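Geranyltranstransferase (Legionella pneumophila subsp. pneumophila, PDB 3LOM) transfers prenyl groups as a geranyltransferase of isoprene biosynthesis, probably extending geranyl diphosphate to farnesyl diphosphate with the help of magnesium. Local coordinates at the interface of chains A and B. Coordinates in Å, arbitrary orientation; residue numbers count along the deposited sequence, not the author numbering. Chains: chain A/B, Geranyltranstransferase.

The centres of the C-alpha atoms of contacts 1 and 2 lie about 23 Å apart on the same two-fold interface. Both draw on helices 113-135 and 160-169 (113-134 and 160-170 in chain B), with the chains exchanged: residue 118 comes from chain B in contact 1 and from chain A in contact 2, and residue 165 the other way round. Contact 1 adds the loop at A:Ala94 and A:Met95, contact 2 A:Ala35 and the start of helix 36-46. Each is repeated with the chains swapped, so the patches and their twins would hold together a dimer, probably the functional one, as is usual in this family.

Contact 1: the interface of chains A and B. Residues chain A 94-95, 164-165, 168; chain B 114, 117-118.
A:Met95 reaches across to the first turns of B helix 113-134, where its terminal methyl enters the groove between B:Ala114, B:Ile117 and B:Leu118. The contact is apolar. CE presses on CG of B:Leu118 at 3.5 Å, a tight fit, and on CB of B:Ile117 at 3.6 Å. The bend at the last torsion (chi3 -147°) turns this methyl onto the helix, while CG, nearer the backbone, lies 3.8 Å from CB of B:Ala114. CD1 of B:Leu118 lies over the backbone of A:Ser165, 3.7 Å from its CA, while CD2 lies between CE of A:Met95 and CG of A:Gln164, whose side chain runs almost perpendicular to the leucine. CD1 of A:Leu168 lies more loosely against the same CB of B:Ala114, and CB of A:Ala94 rests on CD1 of B:Ile117 at 3.8 Å.

A polar link runs through water. Water 1 lies 2.9 Å from the carbonyl O of A:Ala94 and takes a nearly straight hydrogen bond (160° at H) from N of B:Ala114, also at 2.9 Å, near the start of the helix.

A:Ala94 and A:Met95 lie within the first aspartate-rich motif, DDXXXXD, which binds the diphosphate of the allylic substrate through magnesium in this family. The patch thus sets this part of the active site against the neighbouring subunit and may help to hold the motif in position.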
loop_
_atom_site.group_PDB
_atom_site.type_symbol
_atom_site.label_atom_id
_atom_site.label_comp_id
_atom_site.label_asym_id
_atom_site.label_seq_id
_atom_site.Cartn_x
_atom_site.Cartn_y
_atom_site.Cartn_z
ATOM N N ALA A 94 7.158 -12.500 -13.226
ATOM C CA ALA A 94 6.588 -13.439 -12.251
ATOM C C ALA A 94 5.077 -13.607 -12.389
ATOM O O ALA A 94 4.520 -14.602 -11.923
ATOM C CB ALA A 94 6.914 -12.990 -10.843
ATOM N N MET A 95 4.418 -12.628 -13.008
ATOM C CA MET A 95 2.968 -12.646 -13.147
ATOM C C MET A 95 2.496 -12.698 -14.600
ATOM O O MET A 95 2.613 -13.740 -15.236
ATOM C CB MET A 95 2.341 -11.484 -12.373
ATOM C CG MET A 95 2.600 -11.571 -10.869
ATOM S SD MET A 95 1.320 -10.799 -9.879
ATOM C CE MET A 95 2.361 -10.265 -8.578
ATOM N N GLN A 164 -6.079 -11.429 -8.053
ATOM C CA GLN A 164 -4.974 -11.638 -8.989
ATOM C C GLN A 164 -4.249 -12.968 -8.750
ATOM O O GLN A 164 -3.904 -13.668 -9.704
ATOM C CB GLN A 164 -4.005 -10.438 -8.986
ATOM C CG GLN A 164 -2.709 -10.593 -9.846
ATOM C CD GLN A 164 -2.947 -10.839 -11.350
ATOM O OE1 GLN A 164 -4.076 -10.831 -11.836
ATOM N NE2 GLN A 164 -1.862 -11.048 -12.086
ATOM N N SER A 165 -4.041 -13.311 -7.479
ATOM C CA SER A 165 -3.483 -14.616 -7.090
ATOM C C SER A 165 -4.292 -15.789 -7.647
ATOM O O SER A 165 -3.722 -16.736 -8.200
ATOM C CB SER A 165 -3.377 -14.723 -5.564
ATOM O OG SER A 165 -2.964 -16.022 -5.161
ATOM N N LEU A 168 -4.090 -16.033 -11.490
ATOM C CA LEU A 168 -2.883 -16.694 -11.949
ATOM C C LEU A 168 -2.891 -18.201 -11.695
ATOM O O LEU A 168 -2.555 -18.974 -12.589
ATOM C CB LEU A 168 -1.653 -16.048 -11.316
ATOM C CG LEU A 168 -1.368 -14.621 -11.784
ATOM C CD1 LEU A 168 -0.246 -14.041 -10.959
ATOM C CD2 LEU A 168 -1.055 -14.550 -13.289
ATOM N N ALA B 114 5.350 -14.527 -7.728
ATOM C CA ALA B 114 4.042 -13.879 -7.789
ATOM C C ALA B 114 3.392 -13.768 -6.409
ATOM O O ALA B 114 2.912 -12.702 -6.028
ATOM C CB ALA B 114 3.124 -14.645 -8.749
ATOM N N ILE B 117 5.185 -11.353 -4.271
ATOM C CA ILE B 117 4.882 -9.973 -4.656
ATOM C C ILE B 117 3.505 -9.576 -4.126
ATOM O O ILE B 117 3.380 -8.577 -3.409
ATOM C CB ILE B 117 4.991 -9.727 -6.192
ATOM C CG1 ILE B 117 6.413 -9.995 -6.686
ATOM C CG2 ILE B 117 4.581 -8.297 -6.531
ATOM C CD1 ILE B 117 6.540 -10.239 -8.176
ATOM N N LEU B 118 2.497 -10.390 -4.453
ATOM C CA LEU B 118 1.111 -10.171 -4.026
ATOM C C LEU B 118 0.915 -10.108 -2.511
ATOM O O LEU B 118 0.179 -9.252 -2.013
ATOM C CB LEU B 118 0.177 -11.215 -4.651
ATOM C CG LEU B 118 -0.027 -11.059 -6.161
ATOM C CD1 LEU B 118 -0.663 -12.284 -6.759
ATOM C CD2 LEU B 118 -0.810 -9.788 -6.546
HETATM O O HOH W 1 5.843 -16.282 -9.929
#

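Contact 2: the interface of chains A and B. Residues chain A 35-38, 118; chain B 161-162, 165-166.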
loop_
_atom_site.group_PDB
_atom_site.type_symbol
_atom_site.label_atom_id
_atom_site.label_comp_id
_atom_site.label_asym_id
_atom_site.label_seq_id
_atom_site.Cartn_x
_atom_site.Cartn_y
_atom_site.Cartn_z
ATOM N N ALA A 35 14.702 9.841 -4.404
ATOM C CA ALA A 35 15.334 9.017 -5.439
ATOM C C ALA A 35 14.907 9.425 -6.848
ATOM O O ALA A 35 13.726 9.323 -7.178
ATOM C CB ALA A 35 15.044 7.542 -5.206
ATOM N N PRO A 36 15.871 9.885 -7.681
ATOM C CA PRO A 36 15.608 10.249 -9.081
ATOM C C PRO A 36 15.019 9.128 -9.935
ATOM O O PRO A 36 14.156 9.413 -10.770
ATOM C CB PRO A 36 16.985 10.684 -9.597
ATOM C CG PRO A 36 17.653 11.235 -8.377
ATOM C CD PRO A 36 17.224 10.313 -7.265
ATOM N N GLN A 37 15.460 7.883 -9.718
ATOM C CA GLN A 37 14.861 6.704 -10.367
ATOM C C GLN A 37 13.375 6.593 -10.068
ATOM O O GLN A 37 12.585 6.257 -10.950
ATOM C CB GLN A 37 15.527 5.402 -9.911
ATOM C CG GLN A 37 16.685 4.935 -10.746
ATOM C CD GLN A 37 16.266 4.299 -12.051
ATOM O OE1 GLN A 37 15.729 3.192 -12.084
ATOM N NE2 GLN A 37 16.535 4.991 -13.146
ATOM N N ILE A 38 13.000 6.862 -8.821
ATOM C CA ILE A 38 11.597 6.761 -8.428
ATOM C C ILE A 38 10.748 7.821 -9.128
ATOM O O ILE A 38 9.792 7.459 -9.815
ATOM C CB ILE A 38 11.410 6.729 -6.887
ATOM C CG1 ILE A 38 12.115 5.502 -6.289
ATOM C CG2 ILE A 38 9.927 6.746 -6.496
ATOM C CD1 ILE A 38 11.675 4.143 -6.849
ATOM N N LEU A 118 9.313 -1.357 -6.740
ATOM C CA LEU A 118 9.366 -0.258 -5.784
ATOM C C LEU A 118 8.402 0.885 -6.094
ATOM O O LEU A 118 7.781 1.435 -5.189
ATOM C CB LEU A 118 10.792 0.284 -5.662
ATOM C CG LEU A 118 11.795 -0.588 -4.902
ATOM C CD1 LEU A 118 13.194 -0.092 -5.170
ATOM C CD2 LEU A 118 11.514 -0.653 -3.402
ATOM N N VAL B 161 10.544 3.663 0.274
ATOM C CA VAL B 161 10.634 3.311 -1.145
ATOM C C VAL B 161 11.841 3.974 -1.849
ATOM O O VAL B 161 12.632 3.281 -2.494
ATOM C CB VAL B 161 9.291 3.481 -1.875
ATOM C CG1 VAL B 161 9.472 3.532 -3.374
ATOM C CG2 VAL B 161 8.359 2.322 -1.501
ATOM N N SER B 162 12.011 5.285 -1.672
ATOM C CA SER B 162 13.197 5.983 -2.187
ATOM C C SER B 162 14.487 5.464 -1.578
ATOM O O SER B 162 15.449 5.242 -2.302
ATOM C CB SER B 162 13.095 7.493 -1.988
ATOM O OG SER B 162 12.235 8.045 -2.981
ATOM N N SER B 165 15.450 2.094 -3.096
ATOM C CA SER B 165 15.875 2.330 -4.476
ATOM C C SER B 165 17.318 2.799 -4.517
ATOM O O SER B 165 18.132 2.263 -5.271
ATOM C CB SER B 165 14.987 3.370 -5.145
ATOM O OG SER B 165 15.370 3.567 -6.496
ATOM N N LEU B 166 17.618 3.786 -3.678
ATOM C CA LEU B 166 18.961 4.328 -3.542
ATOM C C LEU B 166 19.955 3.328 -2.937
ATOM O O LEU B 166 21.117 3.313 -3.332
ATOM C CB LEU B 166 18.933 5.645 -2.755
ATOM C CG LEU B 166 18.252 6.841 -3.443
ATOM C CD1 LEU B 166 17.929 7.937 -2.442
ATOM C CD2 LEU B 166 19.074 7.401 -4.619
#
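The methyl of A:Ala35 fits against the branched end of B:Leu166. From CB, which spaces the fork from its helix, the leucine turns its CG toward A:Ala35, anti to the carbonyl carbon (chi1 -68°). CG itself makes the nearest approach, 3.7 Å from CB of A:Ala35. Beyond it both branches stay close to the same methyl: CD1 is 4.0 Å from CB of A:Ala35, and CD2 only slightly farther, so CB of the alanine meets the branch point and both of its arms. CD2 also comes near the ring of A:Pro36, more loosely.

One turn back, B:Ser162 approaches A:Ala35 from another direction. The backbone N of the alanine points to its hydroxyl OG in a weak hydrogen bond of 3.4 Å, bent to 147° at H, and CB of the serine packs on the alanine methyl at 3.8 Å. The fit of apolar groups probably contributes more than this bond.

B:Ser165 meets both helix 36-46 and helix 113-135 of chain A. Its CB faces CG1 of A:Ile38 at 3.8 Å, and its OG lies alongside the same ethyl branch, next to both CG1 and CD1. About a right angle away it borders A:Leu118, in the two-fold counterpart of the leucine–serine packing of contact 1. The backbone O of A:Leu118 meets CG1 of B:Val161 closely, at 3.2 Å; this methyl stands anti to the backbone N (chi1 163°) and is thereby turned toward the carbonyl.

Within the mainly helical isoprenoid synthase fold, B helix 160-170 therefore lies against two parts of chain A, resting on the start of helix 36-46 and on the first turns of helix 113-135.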